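Local coordinates for chitinase (Chromobacterium violaceum, PDB 4TXG), which probably hydrolyses the glycosidic bonds of chitin as a family 18 glycoside hydrolase and probably binds the polysaccharide as well, at residues A[587-592]-A[634-639]; A[379-384]-A[664-669]. All coordinates share one frame; numbering follows the deposited sequence.

Contact 1 of 2, residues A[587-592]-A[634-639]; sequences QKAAWI and NTFSQP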
ATOM      1  N   GLN A 587      14.807  11.625  -6.457  1.00  8.55           N
ATOM      2  CA  GLN A 587      14.044  11.528  -7.696  1.00  8.56           C
ATOM      3  C   GLN A 587      12.566  11.190  -7.405  1.00  9.13           C
ATOM      4  O   GLN A 587      11.662  11.795  -7.972  1.00  8.38           O
ATOM      5  CB  GLN A 587      14.691  10.489  -8.637  1.00 10.97           C
ATOM      6  CG  GLN A 587      14.008  10.377 -10.001  1.00 12.80           C
ATOM      7  CD  GLN A 587      14.860   9.721 -11.087  1.00 11.46           C
ATOM      8  OE1 GLN A 587      15.978   9.259 -10.842  1.00 10.02           O
ATOM      9  NE2 GLN A 587      14.316   9.674 -12.307  1.00  8.31           N
ATOM     10  N   LYS A 588      12.315  10.259  -6.488  1.00  6.79           N
ATOM     11  CA  LYS A 588      10.940   9.911  -6.128  1.00  7.14           C
ATOM     12  C   LYS A 588      10.255  11.052  -5.384  1.00  7.96           C
ATOM     13  O   LYS A 588       9.061  11.302  -5.573  1.00  7.11           O
ATOM     14  CB  LYS A 588      10.910   8.640  -5.283  1.00  5.84           C
ATOM     15  CG  LYS A 588      11.248   7.398  -6.109  1.00  9.77           C
ATOM     16  CD  LYS A 588      11.233   6.135  -5.260  1.00  9.71           C
ATOM     17  CE  LYS A 588      11.622   4.916  -6.096  1.00 11.84           C
ATOM     18  NZ  LYS A 588      11.517   3.642  -5.305  1.00  9.39           N
ATOM     19  N   ALA A 589      11.022  11.753  -4.552  1.00  6.99           N
ATOM     20  CA  ALA A 589      10.485  12.879  -3.801  1.00  8.21           C
ATOM     21  C   ALA A 589      10.053  14.004  -4.738  1.00  9.00           C
ATOM     22  O   ALA A 589       9.040  14.660  -4.496  1.00  8.11           O
ATOM     23  CB  ALA A 589      11.512  13.391  -2.793  1.00  9.79           C
ATOM     24  N   ALA A 590      10.813  14.230  -5.806  1.00  7.06           N
ATOM     25  CA  ALA A 590      10.429  15.248  -6.778  1.00  8.95           C
ATOM     26  C   ALA A 590       9.104  14.872  -7.428  1.00  7.11           C
ATOM     27  O   ALA A 590       8.234  15.723  -7.632  1.00  7.50           O
ATOM     28  CB  ALA A 590      11.515  15.430  -7.841  1.00  8.92           C
ATOM     29  N   TRP A 591       8.964  13.585  -7.734  1.00  6.77           N
ATOM     30  CA  TRP A 591       7.763  13.042  -8.362  1.00  6.56           C
ATOM     31  C   TRP A 591       6.541  13.166  -7.438  1.00  6.36           C
ATOM     32  O   TRP A 591       5.441  13.476  -7.891  1.00  6.81           O
ATOM     33  CB  TRP A 591       8.027  11.586  -8.764  1.00  6.32           C
ATOM     34  CG  TRP A 591       6.847  10.832  -9.327  1.00  8.34           C
ATOM     35  CD1 TRP A 591       6.495  10.707 -10.636  1.00  9.22           C
ATOM     36  CD2 TRP A 591       5.881  10.091  -8.573  1.00  6.31           C
ATOM     37  NE1 TRP A 591       5.359   9.923 -10.747  1.00  7.32           N
ATOM     38  CE2 TRP A 591       4.963   9.541  -9.493  1.00  6.12           C
ATOM     39  CE3 TRP A 591       5.713   9.832  -7.208  1.00  6.50           C
ATOM     40  CZ2 TRP A 591       3.885   8.756  -9.089  1.00  7.71           C
ATOM     41  CZ3 TRP A 591       4.641   9.050  -6.808  1.00  8.43           C
ATOM     42  CH2 TRP A 591       3.740   8.526  -7.746  1.00  8.37           C
ATOM     43  N   ILE A 592       6.752  12.927  -6.146  1.00  6.70           N
ATOM     44  CA  ILE A 592       5.713  13.100  -5.128  1.00  6.10           C
ATOM     45  C   ILE A 592       5.220  14.541  -5.111  1.00  6.73           C
ATOM     46  O   ILE A 592       4.008  14.805  -5.134  1.00  8.37           O
ATOM     47  CB  ILE A 592       6.237  12.723  -3.702  1.00  6.00           C
ATOM     48  CG1 ILE A 592       6.462  11.212  -3.583  1.00 11.03           C
ATOM     49  CG2 ILE A 592       5.286  13.221  -2.618  1.00  6.43           C
ATOM     50  CD1 ILE A 592       5.176  10.390  -3.535  1.00 13.43           C
ATOM     51  N   ASN A 634      13.409  17.063   4.846  1.00  9.62           N
ATOM     52  CA  ASN A 634      13.967  18.351   4.438  1.00 10.89           C
ATOM     53  C   ASN A 634      13.360  18.826   3.119  1.00 10.92           C
ATOM     54  O   ASN A 634      13.175  20.020   2.901  1.00 14.71           O
ATOM     55  CB  ASN A 634      15.491  18.264   4.319  1.00 13.23           C
ATOM     56  CG  ASN A 634      16.176  18.195   5.676  1.00 21.32           C
ATOM     57  OD1 ASN A 634      15.678  18.747   6.663  1.00 20.55           O
ATOM     58  ND2 ASN A 634      17.319  17.515   5.733  1.00 25.64           N
ATOM     59  N   THR A 635      13.044  17.878   2.250  1.00  9.53           N
ATOM     60  CA  THR A 635      12.406  18.190   0.981  1.00 11.22           C
ATOM     61  C   THR A 635      10.957  18.636   1.187  1.00 10.87           C
ATOM     62  O   THR A 635      10.518  19.626   0.605  1.00 11.69           O
ATOM     63  CB  THR A 635      12.446  16.979   0.043  1.00 12.59           C
ATOM     64  OG1 THR A 635      13.810  16.579  -0.150  1.00 12.08           O
ATOM     65  CG2 THR A 635      11.811  17.310  -1.302  1.00 12.92           C
ATOM     66  N   PHE A 636      10.222  17.921   2.035  1.00  9.51           N
ATOM     67  CA  PHE A 636       8.780  18.151   2.165  1.00  8.19           C
ATOM     68  C   PHE A 636       8.369  19.207   3.211  1.00  9.38           C
ATOM     69  O   PHE A 636       7.185  19.539   3.308  1.00 10.07           O
ATOM     70  CB  PHE A 636       8.080  16.823   2.493  1.00  8.04           C
ATOM     71  CG  PHE A 636       8.185  15.785   1.402  1.00  7.76           C
ATOM     72  CD1 PHE A 636       8.343  16.159   0.071  1.00  8.80           C
ATOM     73  CD2 PHE A 636       8.091  14.427   1.714  1.00  9.57           C
ATOM     74  CE1 PHE A 636       8.423  15.203  -0.934  1.00  8.99           C
ATOM     75  CE2 PHE A 636       8.174  13.461   0.722  1.00  8.31           C
ATOM     76  CZ  PHE A 636       8.339  13.850  -0.616  1.00  7.60           C
ATOM     77  N   SER A 637       9.318  19.735   3.987  1.00  9.71           N
ATOM     78  CA  SER A 637       9.003  20.757   4.995  1.00 10.14           C
ATOM     79  C   SER A 637       9.490  22.153   4.583  1.00 10.73           C
ATOM     80  O   SER A 637       9.375  23.133   5.344  1.00 17.12           O
ATOM     81  CB  SER A 637       9.609  20.383   6.352  1.00 11.55           C
ATOM     82  OG  SER A 637      11.028  20.367   6.278  1.00 12.49           O
ATOM     83  N   GLN A 638      10.039  22.229   3.375  1.00 14.77           N
ATOM     84  CA  GLN A 638      10.481  23.487   2.775  1.00 17.82           C
ATOM     85  C   GLN A 638       9.772  23.651   1.428  1.00 13.57           C
ATOM     86  O   GLN A 638       9.234  22.687   0.910  1.00 12.07           O
ATOM     87  CB  GLN A 638      12.005  23.492   2.607  1.00 23.66           C
ATOM     88  CG  GLN A 638      12.777  23.421   3.929  1.00 28.54           C
ATOM     89  CD  GLN A 638      12.532  24.631   4.833  1.00 38.31           C
ATOM     90  OE1 GLN A 638      12.192  25.719   4.365  1.00 38.24           O
ATOM     91  NE2 GLN A 638      12.703  24.438   6.138  1.00 41.60           N
ATOM     92  N   PRO A 639       9.745  24.874   0.872  1.00 14.33           N
ATOM     93  CA  PRO A 639       9.042  25.048  -0.409  1.00 13.41           C
ATOM     94  C   PRO A 639       9.528  24.085  -1.497  1.00 14.85           C
ATOM     95  O   PRO A 639      10.713  23.739  -1.524  1.00 15.44           O
ATOM     96  CB  PRO A 639       9.362  26.494  -0.780  1.00 16.98           C
ATOM     97  CG  PRO A 639       9.510  27.175   0.551  1.00 17.87           C
ATOM     98  CD  PRO A 639      10.194  26.161   1.433  1.00 16.19           C
TER
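Ala589 and Thr635 mark where the two helices come closest, with Ala589 CA 7.4 Å from Thr635 CA, small groups meeting at this point and the larger Phe636 one residue on. The helices are 582-594 and 627-636, which flank strand 599-603 in the chain and belong to the outer layer of the (beta/alpha)8 barrel of family 18 glycoside hydrolases.

The small groups are two methyls: Ala589 CB faces Thr635 CG2 at 4.2 Å. The hydroxyl of Thr635 takes no part, since OG1 is bonded to Leu631 O one turn back in its own helix. The larger side chain is Phe636. Its ring carbon CG is anti to the carbonyl carbon and beside the backbone N (chi1 -64°), which carries the far end of the ring across to the other helix. There Phe636 CZ reaches Ala589 CB at 3.9 Å and Ile592 CG2 at 3.7 Å. Ile592 lies at about a right angle to the phenylalanine and offers the gamma methyl that stands anti to its backbone N. Ala589 O comes to the edge of the ring, in its plane, 3.7 Å from Phe636 CE1.

Val600 of strand 599-603 lies underneath, touched by both Ile592 and Phe636, so the two helices meet over the barrel wall. The backbone of Phe636 is also hydrogen-bonded to that of Arg153, just before strand 155-161.

No hydrogen bond or charge pair joins the two segments. What holds them is dispersion between methyl groups and ring carbons, helped perhaps slightly by the positive rim of the ring facing a carbonyl oxygen, so the fit depends on shape far more than on polar direction.

Contact 2 of 2, residues A[379-384]-A[664-669]; sequences GMETFQ and GGFKLG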
ATOM      1  N   GLY A 379      -7.388  -9.368  -9.456  1.00  6.71           N
ATOM      2  CA  GLY A 379      -8.366 -10.130  -8.700  1.00  6.89           C
ATOM      3  C   GLY A 379      -9.053  -9.324  -7.609  1.00  7.34           C
ATOM      4  O   GLY A 379      -9.659  -9.896  -6.713  1.00  7.61           O
ATOM      5  N   MET A 380      -8.966  -8.001  -7.681  1.00  6.52           N
ATOM      6  CA  MET A 380      -9.563  -7.166  -6.637  1.00  6.40           C
ATOM      7  C   MET A 380     -10.619  -6.193  -7.179  1.00  6.49           C
ATOM      8  O   MET A 380     -10.818  -5.104  -6.622  1.00  7.73           O
ATOM      9  CB  MET A 380      -8.442  -6.431  -5.884  1.00  8.93           C
ATOM     10  CG  MET A 380      -7.542  -7.432  -5.133  1.00  8.01           C
ATOM     11  SD  MET A 380      -6.006  -6.798  -4.440  1.00  8.47           S
ATOM     12  CE  MET A 380      -6.660  -5.646  -3.244  1.00  9.39           C
ATOM     13  N   GLU A 381     -11.302  -6.624  -8.245  1.00  7.63           N
ATOM     14  CA  GLU A 381     -12.430  -5.906  -8.839  1.00  6.96           C
ATOM     15  C   GLU A 381     -12.046  -4.449  -9.119  1.00  6.79           C
ATOM     16  O   GLU A 381     -11.123  -4.221  -9.891  1.00  8.23           O
ATOM     17  CB  GLU A 381     -13.668  -6.043  -7.936  1.00  7.98           C
ATOM     18  CG  GLU A 381     -14.044  -7.546  -7.804  1.00  7.78           C
ATOM     19  CD  GLU A 381     -15.386  -7.821  -7.149  1.00 14.92           C
ATOM     20  OE1 GLU A 381     -16.125  -6.858  -6.843  1.00 17.03           O
ATOM     21  OE2 GLU A 381     -15.709  -9.024  -6.953  1.00 17.25           O
ATOM     22  N   THR A 382     -12.718  -3.482  -8.498  1.00  6.90           N
ATOM     23  CA  THR A 382     -12.324  -2.075  -8.636  1.00  6.66           C
ATOM     24  C   THR A 382     -11.873  -1.458  -7.306  1.00  9.81           C
ATOM     25  O   THR A 382     -11.888  -0.233  -7.144  1.00  7.61           O
ATOM     26  CB  THR A 382     -13.479  -1.214  -9.203  1.00  6.95           C
ATOM     27  OG1 THR A 382     -14.590  -1.220  -8.291  1.00  7.99           O
ATOM     28  CG2 THR A 382     -13.939  -1.749 -10.549  1.00 10.62           C
ATOM     29  N   PHE A 383     -11.455  -2.303  -6.371  1.00  6.28           N
ATOM     30  CA  PHE A 383     -11.077  -1.850  -5.028  1.00  6.11           C
ATOM     31  C   PHE A 383     -12.151  -0.931  -4.438  1.00  7.33           C
ATOM     32  O   PHE A 383     -11.869   0.189  -3.996  1.00  6.58           O
ATOM     33  CB  PHE A 383      -9.713  -1.147  -5.043  1.00  7.91           C
ATOM     34  CG  PHE A 383      -8.901  -1.414  -3.801  1.00  7.59           C
ATOM     35  CD1 PHE A 383      -9.474  -1.252  -2.546  1.00 13.20           C
ATOM     36  CD2 PHE A 383      -7.598  -1.875  -3.887  1.00 11.88           C
ATOM     37  CE1 PHE A 383      -8.750  -1.507  -1.398  1.00 12.69           C
ATOM     38  CE2 PHE A 383      -6.873  -2.138  -2.733  1.00  9.79           C
ATOM     39  CZ  PHE A 383      -7.451  -1.957  -1.499  1.00 10.35           C
ATOM     40  N   GLN A 384     -13.385  -1.422  -4.445  1.00  7.71           N
ATOM     41  CA  GLN A 384     -14.525  -0.674  -3.932  1.00  6.65           C
ATOM     42  C   GLN A 384     -14.307  -0.184  -2.493  1.00  9.51           C
ATOM     43  O   GLN A 384     -14.854   0.844  -2.094  1.00 11.09           O
ATOM     44  CB  GLN A 384     -15.786  -1.544  -4.005  1.00  6.91           C
ATOM     45  CG  GLN A 384     -16.244  -1.878  -5.435  1.00  9.16           C
ATOM     46  CD  GLN A 384     -15.705  -3.199  -5.941  1.00 11.68           C
ATOM     47  OE1 GLN A 384     -14.504  -3.472  -5.842  1.00 14.42           O
ATOM     48  NE2 GLN A 384     -16.593  -4.037  -6.492  1.00 12.47           N
ATOM     49  N   GLY A 664     -19.426  -4.512 -11.836  1.00 12.67           N
ATOM     50  CA  GLY A 664     -19.558  -5.749 -11.088  1.00 13.41           C
ATOM     51  C   GLY A 664     -19.574  -6.950 -12.016  1.00 12.66           C
ATOM     52  O   GLY A 664     -19.285  -6.824 -13.204  1.00 14.25           O
ATOM     53  N   GLY A 665     -19.898  -8.123 -11.480  1.00 12.32           N
ATOM     54  CA  GLY A 665     -19.887  -9.332 -12.285  1.00 12.69           C
ATOM     55  C   GLY A 665     -18.494  -9.703 -12.768  1.00 14.93           C
ATOM     56  O   GLY A 665     -18.317 -10.192 -13.890  1.00 13.31           O
ATOM     57  N   PHE A 666     -17.499  -9.473 -11.920  1.00 10.17           N
ATOM     58  CA  PHE A 666     -16.127  -9.876 -12.234  1.00 10.33           C
ATOM     59  C   PHE A 666     -15.980 -11.392 -12.134  1.00 10.29           C
ATOM     60  O   PHE A 666     -16.543 -12.010 -11.233  1.00 12.43           O
ATOM     61  CB  PHE A 666     -15.128  -9.210 -11.282  1.00 11.49           C
ATOM     62  CG  PHE A 666     -14.890  -7.747 -11.555  1.00 10.34           C
ATOM     63  CD1 PHE A 666     -13.882  -7.345 -12.424  1.00 13.23           C
ATOM     64  CD2 PHE A 666     -15.662  -6.772 -10.933  1.00  8.76           C
ATOM     65  CE1 PHE A 666     -13.640  -5.997 -12.670  1.00  9.87           C
ATOM     66  CE2 PHE A 666     -15.425  -5.417 -11.173  1.00  7.61           C
ATOM     67  CZ  PHE A 666     -14.418  -5.032 -12.045  1.00  7.49           C
ATOM     68  N   LYS A 667     -15.228 -11.994 -13.052  1.00 11.31           N
ATOM     69  CA  LYS A 667     -14.875 -13.398 -12.910  1.00 12.49           C
ATOM     70  C   LYS A 667     -13.768 -13.547 -11.863  1.00 12.21           C
ATOM     71  O   LYS A 667     -13.193 -12.552 -11.408  1.00 12.10           O
ATOM     72  CB  LYS A 667     -14.413 -13.991 -14.245  1.00 17.09           C
ATOM     73  CG  LYS A 667     -15.436 -13.948 -15.363  1.00 24.01           C
ATOM     74  CD  LYS A 667     -14.754 -14.333 -16.669  1.00 33.38           C
ATOM     75  CE  LYS A 667     -15.574 -13.968 -17.886  1.00 43.69           C
ATOM     76  NZ  LYS A 667     -14.742 -14.046 -19.120  1.00 49.25           N
ATOM     77  N   LEU A 668     -13.483 -14.788 -11.478  1.00 12.12           N
ATOM     78  CA  LEU A 668     -12.299 -15.069 -10.676  1.00 10.90           C
ATOM     79  C   LEU A 668     -11.082 -14.522 -11.412  1.00 12.48           C
ATOM     80  O   LEU A 668     -11.044 -14.520 -12.644  1.00 12.29           O
ATOM     81  CB  LEU A 668     -12.146 -16.567 -10.415  1.00 13.01           C
ATOM     82  CG  LEU A 668     -13.262 -17.214  -9.592  1.00 16.49           C
ATOM     83  CD1 LEU A 668     -12.894 -18.642  -9.228  1.00 19.72           C
ATOM     84  CD2 LEU A 668     -13.543 -16.403  -8.338  1.00 17.08           C
ATOM     85  N   GLY A 669     -10.094 -14.063 -10.654  1.00  9.57           N
ATOM     86  CA  GLY A 669      -8.981 -13.334 -11.222  1.00  9.22           C
ATOM     87  C   GLY A 669      -8.246 -13.982 -12.373  1.00 11.11           C
ATOM     88  O   GLY A 669      -7.879 -13.300 -13.334  1.00  9.82           O
TER
HETATM   89  O   HOH W   1     -17.950  -9.067  -9.015  1.00 18.20           O
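The Phe666 ring has the backbone of Glu381 on one face: Glu381 CA sits 3.7 Å from the ring centroid and only 7° off its normal, a CH-pi contact. At the ring edge, in its plane, lies water 1. Glu381 is the second residue of a type II' beta turn from Met380 to Phe383, in the loop that follows helix 374-377 and leads to barrel strand 391-395, while Phe666 comes from the loop after strand 659-664 of the C-terminal beta domain.

From its CA the glutamate side chain runs off past the CD2 edge of the ring: Glu381 CG, anti to the carbonyl carbon (chi1 -61°), is 3.6 Å from Phe666 CD2, and the carboxylate lies beyond the ring, its plane tilted 15° from it. Thr382, crossing at about a right angle, brings CG2 to 3.6 Å from Phe666 CZ. Ile675, Pro677 and Tyr759 also touch Phe666, so residues of both domains pack against it.

Just past the turn, Gln384 NE2 donates to Glu381 OE1 at 2.9 Å, nearly along the C-O axis, and Gln384 OE1 accepts from Thr382 N, which stands well above the carbonyl plane, off the lone pairs. At the other end backbone meets backbone, Gly379 CA 4.1 Å from Gly669 CA. Water 1 bridges the loops, accepting from Phe666 N at 3.0 Å and donating a weak hydrogen bond to Glu381 OE2.

Overall arrangement
The two contacts lie on opposite sides of the centre of the chain, their centres 35 Å apart and their nearest atoms about 16 Å apart. Along the sequence the order is 379-384, 587-592, 634-639, 664-669, so contact 1 is nested inside the loop closed by contact 2. What they share is the parallel barrel sheet. Contact 1 joins two outer helices beside strand 599-603, where the ring of strands closes on 155-161, whereas contact 2 lies at the loop that leads from helix 374-377 to strand 391-395. Contact 1 stays within the barrel domain; contact 2 packs the C-terminal beta domain, through the loop between strands 659-664 and 678-683, against it.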